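Local atomic coordinates of alcohol dehydrogenase, zinc-containing (Streptococcus pneumoniae serotype 2, PDB entry 5YLN), a protein that probably oxidises alcohols with NAD+ as a zinc-dependent alcohol dehydrogenase, each chain carrying two bound zinc ions. Residues Leu319-Ala332 with Lys346-Ala356. Numbering follows the deposited sequence.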
loop_
_atom_site.group_PDB
_atom_site.type_symbol
_atom_site.label_atom_id
_atom_site.label_comp_id
_atom_site.label_asym_id
_atom_site.label_seq_id
_atom_site.Cartn_x
_atom_site.Cartn_y
_atom_site.Cartn_z
ATOM N N LEU A 319 6.084 -27.185 -10.086
ATOM C CA LEU A 319 4.683 -26.913 -9.789
ATOM C C LEU A 319 3.736 -27.927 -10.424
ATOM O O LEU A 319 2.558 -27.969 -10.055
ATOM C CB LEU A 319 4.312 -25.506 -10.259
ATOM C CG LEU A 319 4.949 -24.415 -9.378
ATOM C CD1 LEU A 319 4.906 -23.054 -10.051
ATOM C CD2 LEU A 319 4.285 -24.346 -8.005
ATOM N N VAL A 320 4.200 -28.730 -11.378
ATOM C CA VAL A 320 3.320 -29.629 -12.121
ATOM C C VAL A 320 3.477 -31.038 -11.568
ATOM O O VAL A 320 4.586 -31.583 -11.532
ATOM C CB VAL A 320 3.604 -29.591 -13.630
ATOM C CG1 VAL A 320 2.782 -30.689 -14.347
ATOM C CG2 VAL A 320 3.268 -28.204 -14.183
ATOM N N THR A 321 2.354 -31.638 -11.160
ATOM C CA THR A 321 2.355 -32.918 -10.470
ATOM C C THR A 321 1.542 -34.005 -11.160
ATOM O O THR A 321 1.788 -35.181 -10.893
ATOM C CB THR A 321 1.819 -32.752 -9.037
ATOM O OG1 THR A 321 0.502 -32.192 -9.093
ATOM C CG2 THR A 321 2.730 -31.811 -8.210
ATOM N N HIS A 322 0.581 -33.654 -12.016
ATOM C CA HIS A 322 -0.262 -34.633 -12.685
ATOM C C HIS A 322 -0.483 -34.238 -14.138
ATOM O O HIS A 322 -0.580 -33.052 -14.473
ATOM C CB HIS A 322 -1.607 -34.769 -11.986
ATOM C CG HIS A 322 -1.520 -35.419 -10.641
ATOM N ND1 HIS A 322 -1.077 -34.756 -9.517
ATOM C CD2 HIS A 322 -1.820 -36.676 -10.244
ATOM C CE1 HIS A 322 -1.118 -35.577 -8.482
ATOM N NE2 HIS A 322 -1.560 -36.748 -8.898
ATOM N N TYR A 323 -0.597 -35.252 -14.991
ATOM C CA TYR A 323 -0.666 -35.074 -16.436
ATOM C C TYR A 323 -1.977 -35.677 -16.926
ATOM O O TYR A 323 -2.367 -36.755 -16.473
ATOM C CB TYR A 323 0.551 -35.729 -17.113
ATOM C CG TYR A 323 1.888 -35.198 -16.585
ATOM C CD1 TYR A 323 2.351 -35.533 -15.308
ATOM C CD2 TYR A 323 2.685 -34.362 -17.360
ATOM C CE1 TYR A 323 3.554 -35.031 -14.824
ATOM C CE2 TYR A 323 3.886 -33.849 -16.877
ATOM C CZ TYR A 323 4.312 -34.195 -15.614
ATOM O OH TYR A 323 5.507 -33.698 -15.145
ATOM N N PHE A 324 -2.687 -34.960 -17.798
ATOM C CA PHE A 324 -3.922 -35.470 -18.381
ATOM C C PHE A 324 -3.995 -35.095 -19.855
ATOM O O PHE A 324 -3.352 -34.147 -20.324
ATOM C CB PHE A 324 -5.198 -34.940 -17.685
ATOM C CG PHE A 324 -5.256 -35.212 -16.206
ATOM C CD1 PHE A 324 -4.679 -34.325 -15.305
ATOM C CD2 PHE A 324 -5.904 -36.347 -15.707
ATOM C CE1 PHE A 324 -4.733 -34.560 -13.941
ATOM C CE2 PHE A 324 -5.963 -36.593 -14.330
ATOM C CZ PHE A 324 -5.363 -35.684 -13.451
ATOM N N LYS A 325 -4.821 -35.847 -20.567
ATOM C CA LYS A 325 -5.210 -35.555 -21.932
ATOM C C LYS A 325 -6.386 -34.594 -21.911
ATOM O O LYS A 325 -7.204 -34.611 -20.986
ATOM C CB LYS A 325 -5.589 -36.848 -22.675
ATOM C CG LYS A 325 -4.421 -37.820 -22.915
ATOM C CD LYS A 325 -4.863 -39.097 -23.652
ATOM C CE LYS A 325 -3.678 -40.070 -23.801
ATOM N NZ LYS A 325 -4.047 -41.439 -24.329
ATOM N N LEU A 326 -6.465 -33.751 -22.945
ATOM C CA LEU A 326 -7.580 -32.809 -23.054
ATOM C C LEU A 326 -8.925 -33.533 -23.011
ATOM O O LEU A 326 -9.858 -33.085 -22.334
ATOM C CB LEU A 326 -7.431 -31.965 -24.330
ATOM C CG LEU A 326 -8.510 -30.951 -24.744
ATOM C CD1 LEU A 326 -8.953 -30.064 -23.573
ATOM C CD2 LEU A 326 -8.009 -30.084 -25.910
ATOM N N SER A 327 -9.036 -34.673 -23.696
ATOM C CA SER A 327 -10.291 -35.416 -23.684
ATOM C C SER A 327 -10.620 -35.956 -22.302
ATOM O O SER A 327 -11.759 -36.368 -22.062
ATOM C CB SER A 327 -10.232 -36.568 -24.677
ATOM O OG SER A 327 -9.079 -37.340 -24.429
ATOM N N GLU A 328 -9.650 -35.974 -21.390
ATOM C CA GLU A 328 -9.898 -36.379 -20.017
ATOM C C GLU A 328 -9.887 -35.175 -19.074
ATOM O O GLU A 328 -9.561 -35.309 -17.894
ATOM C CB GLU A 328 -8.878 -37.430 -19.576
ATOM C CG GLU A 328 -8.832 -38.701 -20.454
ATOM C CD GLU A 328 -10.041 -39.643 -20.263
ATOM O OE1 GLU A 328 -10.950 -39.311 -19.471
ATOM O OE2 GLU A 328 -10.083 -40.724 -20.906
ATOM N N ILE A 329 -10.250 -33.993 -19.584
ATOM C CA ILE A 329 -10.207 -32.786 -18.766
ATOM C C ILE A 329 -11.131 -32.889 -17.550
ATOM O O ILE A 329 -10.810 -32.349 -16.486
ATOM C CB ILE A 329 -10.530 -31.552 -19.628
ATOM C CG1 ILE A 329 -10.347 -30.287 -18.808
ATOM C CG2 ILE A 329 -11.953 -31.654 -20.182
ATOM C CD1 ILE A 329 -9.847 -29.091 -19.595
ATOM N N GLU A 330 -12.265 -33.594 -17.669
ATOM C CA GLU A 330 -13.122 -33.840 -16.507
ATOM C C GLU A 330 -12.349 -34.492 -15.366
ATOM O O GLU A 330 -12.475 -34.093 -14.208
ATOM C CB GLU A 330 -14.316 -34.729 -16.881
ATOM C CG GLU A 330 -15.253 -34.164 -17.928
ATOM C CD GLU A 330 -16.674 -33.973 -17.414
ATOM O OE1 GLU A 330 -16.972 -34.411 -16.281
ATOM O OE2 GLU A 330 -17.494 -33.374 -18.144
ATOM N N LYS A 331 -11.561 -35.521 -15.674
ATOM C CA LYS A 331 -10.728 -36.131 -14.640
ATOM C C LYS A 331 -9.723 -35.138 -14.076
ATOM O O LYS A 331 -9.410 -35.179 -12.881
ATOM C CB LYS A 331 -9.978 -37.341 -15.190
ATOM C CG LYS A 331 -10.801 -38.591 -15.407
ATOM C CD LYS A 331 -9.976 -39.563 -16.226
ATOM C CE LYS A 331 -10.755 -40.816 -16.596
ATOM N NZ LYS A 331 -10.665 -41.831 -15.519
ATOM N N ALA A 332 -9.173 -34.268 -14.931
ATOM C CA ALA A 332 -8.178 -33.300 -14.470
ATOM C C ALA A 332 -8.774 -32.361 -13.425
ATOM O O ALA A 332 -8.149 -32.070 -12.399
ATOM C CB ALA A 332 -7.616 -32.501 -15.654
ATOM N N LYS A 346 -0.369 -28.259 -9.309
ATOM C CA LYS A 346 -0.805 -27.910 -10.680
ATOM C C LYS A 346 -0.837 -29.127 -11.613
ATOM O O LYS A 346 0.047 -29.983 -11.565
ATOM C CB LYS A 346 0.104 -26.859 -11.328
ATOM C CG LYS A 346 -0.047 -25.426 -10.812
ATOM C CD LYS A 346 -1.427 -24.887 -11.125
ATOM C CE LYS A 346 -1.379 -23.493 -11.627
ATOM N NZ LYS A 346 -2.450 -23.149 -12.613
ATOM N N VAL A 347 -1.840 -29.183 -12.493
ATOM C CA VAL A 347 -1.938 -30.251 -13.477
ATOM C C VAL A 347 -1.571 -29.684 -14.837
ATOM O O VAL A 347 -1.703 -28.486 -15.097
ATOM C CB VAL A 347 -3.345 -30.905 -13.515
ATOM C CG1 VAL A 347 -3.872 -31.142 -12.110
ATOM C CG2 VAL A 347 -4.326 -30.076 -14.346
ATOM N N ILE A 348 -1.104 -30.559 -15.721
ATOM C CA ILE A 348 -0.881 -30.180 -17.110
ATOM C C ILE A 348 -1.801 -31.020 -17.988
ATOM O O ILE A 348 -1.972 -32.226 -17.767
ATOM C CB ILE A 348 0.604 -30.311 -17.523
ATOM C CG1 ILE A 348 0.861 -29.610 -18.847
ATOM C CG2 ILE A 348 0.993 -31.720 -17.682
ATOM C CD1 ILE A 348 1.446 -28.249 -18.683
ATOM N N ILE A 349 -2.432 -30.362 -18.955
ATOM C CA ILE A 349 -3.411 -30.978 -19.837
ATOM C C ILE A 349 -2.908 -30.828 -21.265
ATOM O O ILE A 349 -2.695 -29.704 -21.726
ATOM C CB ILE A 349 -4.799 -30.341 -19.672
ATOM C CG1 ILE A 349 -5.277 -30.464 -18.218
ATOM C CG2 ILE A 349 -5.793 -31.019 -20.610
ATOM C CD1 ILE A 349 -6.329 -29.448 -17.842
ATOM N N GLU A 350 -2.738 -31.952 -21.964
ATOM C CA GLU A 350 -2.139 -31.979 -23.294
ATOM C C GLU A 350 -3.196 -32.262 -24.352
ATOM O O GLU A 350 -4.006 -33.178 -24.191
ATOM C CB GLU A 350 -1.033 -33.032 -23.381
ATOM C CG GLU A 350 -0.199 -32.891 -24.634
ATOM C CD GLU A 350 0.907 -33.914 -24.716
ATOM O OE1 GLU A 350 0.983 -34.795 -23.831
ATOM O OE2 GLU A 350 1.700 -33.832 -25.673
ATOM N N ASN A 351 -3.161 -31.497 -25.440
ATOM C CA ASN A 351 -4.143 -31.606 -26.519
ATOM C C ASN A 351 -3.859 -32.875 -27.323
ATOM O O ASN A 351 -3.022 -32.888 -28.231
ATOM C CB ASN A 351 -4.112 -30.365 -27.406
ATOM C CG ASN A 351 -5.155 -30.406 -28.522
ATOM O OD1 ASN A 351 -5.826 -31.430 -28.738
ATOM N ND2 ASN A 351 -5.290 -29.305 -29.237
ATOM N N ASP A 352 -4.579 -33.944 -26.999
ATOM C CA ASP A 352 -4.474 -35.215 -27.696
ATOM C C ASP A 352 -5.476 -35.331 -28.836
ATOM O O ASP A 352 -5.602 -36.409 -29.417
ATOM C CB ASP A 352 -4.684 -36.381 -26.716
ATOM C CG ASP A 352 -6.083 -36.374 -26.079
ATOM O OD1 ASP A 352 -6.624 -35.262 -25.876
ATOM O OD2 ASP A 352 -6.637 -37.467 -25.777
ATOM N N ILE A 353 -6.192 -34.258 -29.164
ATOM C CA ILE A 353 -7.291 -34.313 -30.122
ATOM C C ILE A 353 -6.900 -33.706 -31.460
ATOM O O ILE A 353 -7.185 -34.284 -32.507
ATOM C CB ILE A 353 -8.551 -33.622 -29.542
ATOM C CG1 ILE A 353 -9.013 -34.321 -28.256
ATOM C CG2 ILE A 353 -9.692 -33.613 -30.582
ATOM C CD1 ILE A 353 -10.167 -33.633 -27.530
ATOM N N SER A 354 -6.230 -32.557 -31.445
ATOM C CA SER A 354 -6.017 -31.798 -32.666
ATOM C C SER A 354 -4.911 -32.408 -33.528
ATOM O O SER A 354 -3.930 -32.961 -33.023
ATOM C CB SER A 354 -5.668 -30.349 -32.334
ATOM O OG SER A 354 -6.675 -29.713 -31.556
ATOM N N GLU A 355 -5.084 -32.298 -34.844
ATOM C CA GLU A 355 -4.034 -32.555 -35.816
ATOM C C GLU A 355 -3.465 -31.235 -36.332
ATOM O O GLU A 355 -4.158 -30.215 -36.370
ATOM C CB GLU A 355 -4.560 -33.378 -36.989
ATOM C CG GLU A 355 -4.102 -34.824 -36.987
ATOM C CD GLU A 355 -4.830 -35.647 -38.029
ATOM O OE1 GLU A 355 -6.014 -35.340 -38.303
ATOM O OE2 GLU A 355 -4.221 -36.593 -38.575
ATOM N N ALA A 356 -2.196 -31.267 -36.738
ATOM C CA ALA A 356 -1.504 -30.072 -37.242
ATOM C C ALA A 356 -2.199 -29.440 -38.451
ATOM O O ALA A 356 -2.725 -30.141 -39.320
ATOM C CB ALA A 356 -0.069 -30.410 -37.594
#
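Phe-324 bridges Ile-348 and Glu-350 through its backbone: its N donates to Ile-348 O and its O accepts from Glu-350 N, both at 2.8 Å. Ile-348 N to His-322 O and Leu-326 N to Glu-350 O continue the parallel ladder, whose short strands cross at -24°; before it, Lys-346 N binds Leu-319 O and Thr-321 N binds Lys-346 O (2.9 Å).

Apolar contacts fill the face bearing Val-347 and Ile-349. Val-347 CB meets the Phe-324 ring at its edge, in plane, 3.9 Å from CE1, while Ala-332 CA sits over the ring centre. With CG1 anti to its carbonyl carbon (chi1 -58°), Ile-349 sends CD1 to Ala-332 CB (4.0 Å) and Ile-329 CD1, leaving CG2 against Leu-326 CA (3.5 Å).

Polar side chains close the far end. Ser-327 OG donates to the syn lone pair of Asp-352 OD2 (2.8 Å), and Ser-327 N adds a weak bond to OD1. Asn-351 OD1 accepts from Ile-353 N, an Asx turn, and from Ser-354 N.

Lys-346 NZ, salt-bridged to Glu-65 and hydrogen-bonded to Ile-41 O, lies near zinc ligand Cys-42. Strand 347-350 also pairs antiparallel with strand 33-39; strand 322-325, helix 329-337 and strand 347-350 form a beta-alpha-beta crossover in the GroES-like catalytic domain.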